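Local atomic coordinates of chloramphenicol acetyltransferase (Bacteroides thetaiotaomicron, PDB entry 2I9D), a protein that probably transfers an acetyl group to chloramphenicol and is assembled from three protein chains. Residues N65-F70 / Y209-D214; R71-P76 / N171-N176. All coordinates share one frame; numbering follows the deposited sequence.

Interaction 1 (N65-F70 / Y209-D214); sequences NEIPEF and YKKVED
Lys211 lays the outer half of its chain along Ile67, with CE of Lys211 3.6 Å from CG1 of Ile67 and CD of Lys211 3.8 Å from CD1 of the isoleucine. The two side chains run past each other in opposite directions, lysine methylenes against CG1 and the CD1 methyl, so the aliphatic part of the lysine is spent on the buried isoleucine before its ammonium reaches a charge. That charge is Glu66, whose chain meets the lysine at about a right angle. NZ of Lys211 donates to OE1 of Glu66 at 3.1 Å in a salt bridge that uses the anti lone pair of OE1, the one turned away from OE2. NZ can get there because the lysine leaves its helix with CG anti to the backbone N (chi1 -157°) and then bends twice near its end, at chi3 and chi4; the second bend turns NZ over CB of Glu66, 3.9 Å away. The contact joins the C-terminal end of helix 52-66, which gives out at Ile67, to the flank of the last helix, 202-216. Leu207 of that helix also touches Ile67, and Phe215 touches Glu66. The other carboxylate oxygen, OE2 of Glu66, pairs with Arg62 one turn back in its own helix. Each carboxylate oxygen of Glu66 thus has its own cation, a setting likely to keep it ionised, while the aliphatic stem of the lysine shields Ile67 beneath the partly exposed ion pair.

Interaction 2 (R71-P76 / N171-N176); sequences RYRIDP and NYPLLN
Arg73 and Pro173 approach from opposite directions, and the proline ring stands steeply over one guanidinium face, its CD–CG edge lowest, with CD of Pro173 3.3 Å above the plane and over its centre, 3.4 Å from CZ of Arg73. Tyr172 comes in differently. Its CB lies 3.7 Å from NE of Arg73, the tyrosine ring is turned 47° from the guanidinium plane, and with chi1 at 37° CG is wedged between the backbone N and the carbonyl carbon, the ring leading off to where its OH bonds Glu135. Lower on the arginine, CD packs against the backbone O of Asn171 at 3.4 Å. No direct hydrogen bond spans the segments here. Strand 72-74 is an edge of a small antiparallel sheet, and 171-173 is the lead-in to strand 174-183 of the large mixed sheet, so the arginine bridges two sheets. Its polar edge is taken up by backbone carbonyls: NH1 bonds O of Tyr72 at 2.7 Å and also O of Phe70, NE bonds the backbone O of Tyr144 and NH2 that of Leu146. O of Tyr72 lies nearly in the guanidinium plane, while NH1 sits well above the plane of that carbonyl. A leucine in place of Arg73 would probably take from these carbonyls the N-H groups that the arginine gives them and uncover the CD edge of Pro173. Beside the arginine, one water donates to both O of Ile74 (2.6 Å) and OD1 of Asn171 (3.0 Å), an oxygen that also accepts from Lys166. A second water accepts from N of Ile74 and reaches O of Asn171 through a weak bond.

Overall arrangement
The centres of the two contacts lie about 15 Å apart, and their first segments are consecutive: helix 52-66 ends in interaction 1 and the chain runs through a short 3-10 segment into strand 72-74 of interaction 2. Both segments of interaction 2 fall between those of interaction 1 in the sequence. A probable hydrogen bond from NE of Arg71 to O of Asn65 joins them directly. Interaction 1 reaches the last helix, 202-216; interaction 2 reaches the start of strand 174-183 in the six-stranded mixed sheet. One helix-to-strand connection is therefore fixed to both the C-terminal helix and the main sheet, the side chain of Pro173 lying about 12 Å from that of His197, the predicted proton acceptor.

Interaction 1 (N65-F70 / Y209-D214)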
loop_
_atom_site.group_PDB
_atom_site.type_symbol
_atom_site.label_atom_id
_atom_site.label_comp_id
_atom_site.label_asym_id
_atom_site.label_seq_id
_atom_site.Cartn_x
_atom_site.Cartn_y
_atom_site.Cartn_z
ATOM N N ASN A 65 -16.133 -10.583 -12.622
ATOM C CA ASN A 65 -16.744 -11.231 -13.762
ATOM C C ASN A 65 -17.365 -10.221 -14.716
ATOM O O ASN A 65 -17.206 -10.363 -15.941
ATOM C CB ASN A 65 -17.751 -12.264 -13.289
ATOM C CG ASN A 65 -17.089 -13.582 -12.959
ATOM O OD1 ASN A 65 -16.764 -14.350 -13.856
ATOM N ND2 ASN A 65 -16.865 -13.841 -11.673
ATOM N N GLU A 66 -17.992 -9.173 -14.161
ATOM C CA GLU A 66 -18.752 -8.208 -14.980
ATOM C C GLU A 66 -17.940 -7.146 -15.692
ATOM O O GLU A 66 -18.432 -6.561 -16.647
ATOM C CB GLU A 66 -19.929 -7.590 -14.214
ATOM C CG GLU A 66 -21.054 -8.586 -13.984
ATOM C CD GLU A 66 -22.292 -7.982 -13.312
ATOM O OE1 GLU A 66 -22.320 -6.757 -13.060
ATOM O OE2 GLU A 66 -23.245 -8.744 -13.040
ATOM N N ILE A 67 -16.695 -6.935 -15.257
ATOM C CA ILE A 67 -15.785 -5.987 -15.899
ATOM C C ILE A 67 -14.680 -6.794 -16.579
ATOM O O ILE A 67 -13.813 -7.342 -15.897
ATOM C CB ILE A 67 -15.208 -4.948 -14.876
ATOM C CG1 ILE A 67 -16.347 -4.212 -14.171
ATOM C CG2 ILE A 67 -14.307 -3.928 -15.552
ATOM C CD1 ILE A 67 -15.959 -3.572 -12.848
ATOM N N PRO A 68 -14.703 -6.881 -17.925
ATOM C CA PRO A 68 -13.886 -7.898 -18.596
ATOM C C PRO A 68 -12.381 -7.714 -18.444
ATOM O O PRO A 68 -11.631 -8.663 -18.635
ATOM C CB PRO A 68 -14.310 -7.789 -20.082
ATOM C CG PRO A 68 -14.859 -6.443 -20.237
ATOM C CD PRO A 68 -15.450 -6.047 -18.895
ATOM N N GLU A 69 -11.932 -6.507 -18.119
ATOM C CA GLU A 69 -10.508 -6.252 -17.914
ATOM C C GLU A 69 -9.948 -7.065 -16.738
ATOM O O GLU A 69 -8.753 -7.326 -16.685
ATOM C CB GLU A 69 -10.260 -4.751 -17.701
ATOM C CG GLU A 69 -10.280 -3.916 -19.000
ATOM C CD GLU A 69 -11.695 -3.657 -19.518
ATOM O OE1 GLU A 69 -12.674 -3.936 -18.814
ATOM O OE2 GLU A 69 -11.830 -3.165 -20.641
ATOM N N PHE A 70 -10.830 -7.459 -15.820
ATOM C CA PHE A 70 -10.470 -8.223 -14.625
ATOM C C PHE A 70 -10.426 -9.735 -14.872
ATOM O O PHE A 70 -10.185 -10.508 -13.955
ATOM C CB PHE A 70 -11.417 -7.857 -13.453
ATOM C CG PHE A 70 -11.187 -6.453 -12.910
ATOM C CD1 PHE A 70 -10.404 -6.252 -11.767
ATOM C CD2 PHE A 70 -11.727 -5.337 -13.567
ATOM C CE1 PHE A 70 -10.164 -4.965 -11.274
ATOM C CE2 PHE A 70 -11.499 -4.042 -13.095
ATOM C CZ PHE A 70 -10.710 -3.849 -11.942
ATOM N N TYR A 209 -14.793 -0.709 -8.005
ATOM C CA TYR A 209 -15.256 -0.252 -6.702
ATOM C C TYR A 209 -16.702 0.296 -6.700
ATOM O O TYR A 209 -17.482 0.009 -5.772
ATOM C CB TYR A 209 -14.275 0.790 -6.133
ATOM C CG TYR A 209 -13.003 0.182 -5.558
ATOM C CD1 TYR A 209 -11.774 0.298 -6.228
ATOM C CD2 TYR A 209 -13.028 -0.515 -4.337
ATOM C CE1 TYR A 209 -10.621 -0.245 -5.695
ATOM C CE2 TYR A 209 -11.857 -1.076 -3.807
ATOM C CZ TYR A 209 -10.667 -0.938 -4.493
ATOM O OH TYR A 209 -9.521 -1.469 -3.963
ATOM N N LYS A 210 -17.046 1.090 -7.727
ATOM C CA LYS A 210 -18.422 1.544 -7.928
ATOM C C LYS A 210 -19.347 0.327 -7.935
ATOM O O LYS A 210 -20.316 0.266 -7.174
ATOM C CB LYS A 210 -18.551 2.352 -9.232
ATOM C CG LYS A 210 -19.942 2.893 -9.521
ATOM C CD LYS A 210 -20.328 3.984 -8.513
ATOM C CE LYS A 210 -21.788 4.508 -8.709
ATOM N NZ LYS A 210 -22.162 5.484 -7.608
ATOM N N LYS A 211 -19.002 -0.661 -8.753
ATOM C CA LYS A 211 -19.771 -1.899 -8.881
ATOM C C LYS A 211 -19.909 -2.702 -7.565
ATOM O O LYS A 211 -21.009 -3.094 -7.195
ATOM C CB LYS A 211 -19.166 -2.741 -9.992
ATOM C CG LYS A 211 -20.115 -3.748 -10.618
ATOM C CD LYS A 211 -19.474 -4.422 -11.841
ATOM C CE LYS A 211 -19.766 -3.668 -13.153
ATOM N NZ LYS A 211 -21.153 -3.933 -13.612
ATOM N N VAL A 212 -18.807 -2.909 -6.836
ATOM C CA VAL A 212 -18.876 -3.583 -5.533
ATOM C C VAL A 212 -19.787 -2.836 -4.538
ATOM O O VAL A 212 -20.622 -3.452 -3.865
ATOM C CB VAL A 212 -17.463 -3.773 -4.919
ATOM C CG1 VAL A 212 -17.540 -4.228 -3.438
ATOM C CG2 VAL A 212 -16.665 -4.743 -5.750
ATOM N N GLU A 213 -19.611 -1.520 -4.441
ATOM C CA GLU A 213 -20.427 -0.716 -3.533
ATOM C C GLU A 213 -21.929 -0.782 -3.875
ATOM O O GLU A 213 -22.746 -0.963 -2.980
ATOM C CB GLU A 213 -19.945 0.737 -3.484
ATOM C CG GLU A 213 -20.690 1.585 -2.459
ATOM C CD GLU A 213 -20.091 2.963 -2.321
ATOM O OE1 GLU A 213 -20.372 3.809 -3.191
ATOM O OE2 GLU A 213 -19.340 3.206 -1.355
ATOM N N ASP A 214 -22.272 -0.664 -5.158
ATOM C CA ASP A 214 -23.662 -0.827 -5.614
ATOM C C ASP A 214 -24.316 -2.100 -5.063
ATOM O O ASP A 214 -25.476 -2.044 -4.674
ATOM C CB ASP A 214 -23.805 -0.789 -7.159
ATOM C CG ASP A 214 -23.554 0.608 -7.764
ATOM O OD1 ASP A 214 -23.514 1.619 -7.002
ATOM O OD2 ASP A 214 -23.381 0.687 -9.019
#

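Interaction 2 (R71-P76 / N171-N176)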
loop_
_atom_site.group_PDB
_atom_site.type_symbol
_atom_site.label_atom_id
_atom_site.label_comp_id
_atom_site.label_asym_id
_atom_site.label_seq_id
_atom_site.Cartn_x
_atom_site.Cartn_y
_atom_site.Cartn_z
ATOM N N ARG A 71 -10.651 -10.142 -16.121
ATOM C CA ARG A 71 -10.660 -11.545 -16.524
ATOM C C ARG A 71 -9.424 -11.905 -17.338
ATOM O O ARG A 71 -9.253 -13.068 -17.722
ATOM C CB ARG A 71 -11.937 -11.851 -17.321
ATOM C CG ARG A 71 -13.204 -11.925 -16.425
ATOM C CD ARG A 71 -14.334 -12.728 -17.064
ATOM N NE ARG A 71 -15.344 -11.837 -17.604
ATOM C CZ ARG A 71 -15.461 -11.503 -18.882
ATOM N NH1 ARG A 71 -14.656 -12.020 -19.790
ATOM N NH2 ARG A 71 -16.401 -10.649 -19.243
ATOM N N TYR A 72 -8.594 -10.896 -17.628
ATOM C CA TYR A 72 -7.381 -11.072 -18.407
ATOM C C TYR A 72 -6.275 -11.607 -17.515
ATOM O O TYR A 72 -6.095 -11.114 -16.381
ATOM C CB TYR A 72 -6.930 -9.742 -19.019
ATOM C CG TYR A 72 -7.717 -9.338 -20.253
ATOM C CD1 TYR A 72 -7.143 -9.393 -21.521
ATOM C CD2 TYR A 72 -9.063 -8.914 -20.141
ATOM C CE1 TYR A 72 -7.882 -9.027 -22.642
ATOM C CE2 TYR A 72 -9.803 -8.560 -21.247
ATOM C CZ TYR A 72 -9.214 -8.615 -22.499
ATOM O OH TYR A 72 -9.966 -8.239 -23.596
ATOM N N ARG A 73 -5.546 -12.605 -18.033
ATOM C CA ARG A 73 -4.445 -13.257 -17.338
ATOM C C ARG A 73 -3.262 -13.506 -18.273
ATOM O O ARG A 73 -3.418 -13.550 -19.503
ATOM C CB ARG A 73 -4.895 -14.594 -16.728
ATOM C CG ARG A 73 -6.068 -14.509 -15.782
ATOM C CD ARG A 73 -5.703 -13.906 -14.395
ATOM N NE ARG A 73 -6.887 -13.842 -13.524
ATOM C CZ ARG A 73 -7.767 -12.833 -13.476
ATOM N NH1 ARG A 73 -7.623 -11.757 -14.231
ATOM N NH2 ARG A 73 -8.784 -12.878 -12.636
ATOM N N ILE A 74 -2.073 -13.614 -17.695
ATOM C CA ILE A 74 -0.921 -14.093 -18.423
ATOM C C ILE A 74 -0.896 -15.568 -18.052
ATOM O O ILE A 74 -0.644 -15.914 -16.876
ATOM C CB ILE A 74 0.405 -13.410 -17.994
ATOM C CG1 ILE A 74 0.346 -11.883 -18.185
ATOM C CG2 ILE A 74 1.599 -14.042 -18.749
ATOM C CD1 ILE A 74 1.665 -11.131 -17.891
ATOM N N ASP A 75 -1.196 -16.432 -19.023
ATOM C CA ASP A 75 -1.241 -17.879 -18.781
ATOM C C ASP A 75 0.153 -18.491 -18.521
ATOM O O ASP A 75 1.167 -17.825 -18.736
ATOM C CB ASP A 75 -1.982 -18.581 -19.923
ATOM C CG ASP A 75 -3.375 -19.081 -19.514
ATOM O OD1 ASP A 75 -3.820 -18.878 -18.342
ATOM O OD2 ASP A 75 -4.035 -19.707 -20.392
ATOM N N PRO A 76 0.206 -19.747 -18.011
ATOM C CA PRO A 76 1.502 -20.387 -17.709
ATOM C C PRO A 76 2.522 -20.311 -18.847
ATOM O O PRO A 76 3.703 -20.146 -18.601
ATOM C CB PRO A 76 1.124 -21.843 -17.413
ATOM C CG PRO A 76 -0.298 -21.794 -16.989
ATOM C CD PRO A 76 -0.937 -20.603 -17.626
ATOM N N ASN A 171 0.021 -14.599 -10.692
ATOM C CA ASN A 171 -0.846 -15.317 -11.649
ATOM C C ASN A 171 -2.265 -14.751 -11.752
ATOM O O ASN A 171 -2.844 -14.749 -12.839
ATOM C CB ASN A 171 -0.886 -16.812 -11.334
ATOM C CG ASN A 171 0.476 -17.440 -11.411
ATOM O OD1 ASN A 171 1.268 -17.104 -12.292
ATOM N ND2 ASN A 171 0.783 -18.327 -10.467
ATOM N N TYR A 172 -2.806 -14.262 -10.635
ATOM C CA TYR A 172 -4.139 -13.628 -10.597
ATOM C C TYR A 172 -4.217 -12.481 -9.556
ATOM O O TYR A 172 -3.332 -12.334 -8.725
ATOM C CB TYR A 172 -5.252 -14.666 -10.366
ATOM C CG TYR A 172 -4.841 -15.761 -9.421
ATOM C CD1 TYR A 172 -4.915 -15.581 -8.024
ATOM C CD2 TYR A 172 -4.339 -16.965 -9.909
ATOM C CE1 TYR A 172 -4.518 -16.582 -7.152
ATOM C CE2 TYR A 172 -3.929 -17.973 -9.043
ATOM C CZ TYR A 172 -4.025 -17.786 -7.670
ATOM O OH TYR A 172 -3.601 -18.797 -6.821
ATOM N N PRO A 173 -5.245 -11.625 -9.657
ATOM C CA PRO A 173 -5.532 -10.571 -8.650
ATOM C C PRO A 173 -5.679 -11.099 -7.229
ATOM O O PRO A 173 -6.312 -12.117 -6.999
ATOM C CB PRO A 173 -6.845 -9.949 -9.145
ATOM C CG PRO A 173 -6.805 -10.170 -10.628
ATOM C CD PRO A 173 -6.163 -11.540 -10.805
ATOM N N LEU A 174 -5.061 -10.373 -6.301
ATOM C CA LEU A 174 -5.059 -10.653 -4.885
ATOM C C LEU A 174 -5.784 -9.490 -4.178
ATOM O O LEU A 174 -5.508 -8.329 -4.444
ATOM C CB LEU A 174 -3.598 -10.766 -4.387
ATOM C CG LEU A 174 -2.737 -11.968 -4.830
ATOM C CD1 LEU A 174 -1.382 -12.031 -4.102
ATOM C CD2 LEU A 174 -3.533 -13.296 -4.632
ATOM N N LEU A 175 -6.725 -9.819 -3.298
ATOM C CA LEU A 175 -7.553 -8.817 -2.623
ATOM C C LEU A 175 -7.562 -9.081 -1.127
ATOM O O LEU A 175 -7.279 -10.204 -0.676
ATOM C CB LEU A 175 -9.009 -8.802 -3.133
ATOM C CG LEU A 175 -9.276 -8.337 -4.571
ATOM C CD1 LEU A 175 -9.281 -9.519 -5.571
ATOM C CD2 LEU A 175 -10.576 -7.576 -4.635
ATOM N N ASN A 176 -7.876 -8.027 -0.384
ATOM C CA ASN A 176 -8.015 -8.043 1.048
ATOM C C ASN A 176 -9.232 -7.246 1.426
ATOM O O ASN A 176 -9.427 -6.128 0.906
ATOM C CB ASN A 176 -6.824 -7.359 1.683
ATOM C CG ASN A 176 -5.536 -8.105 1.441
ATOM O OD1 ASN A 176 -5.202 -9.035 2.177
ATOM N ND2 ASN A 176 -4.788 -7.685 0.427
HETATM O O HOH W 1 0.976 -15.538 -14.817
HETATM O O HOH W 2 -1.800 -12.243 -14.898
#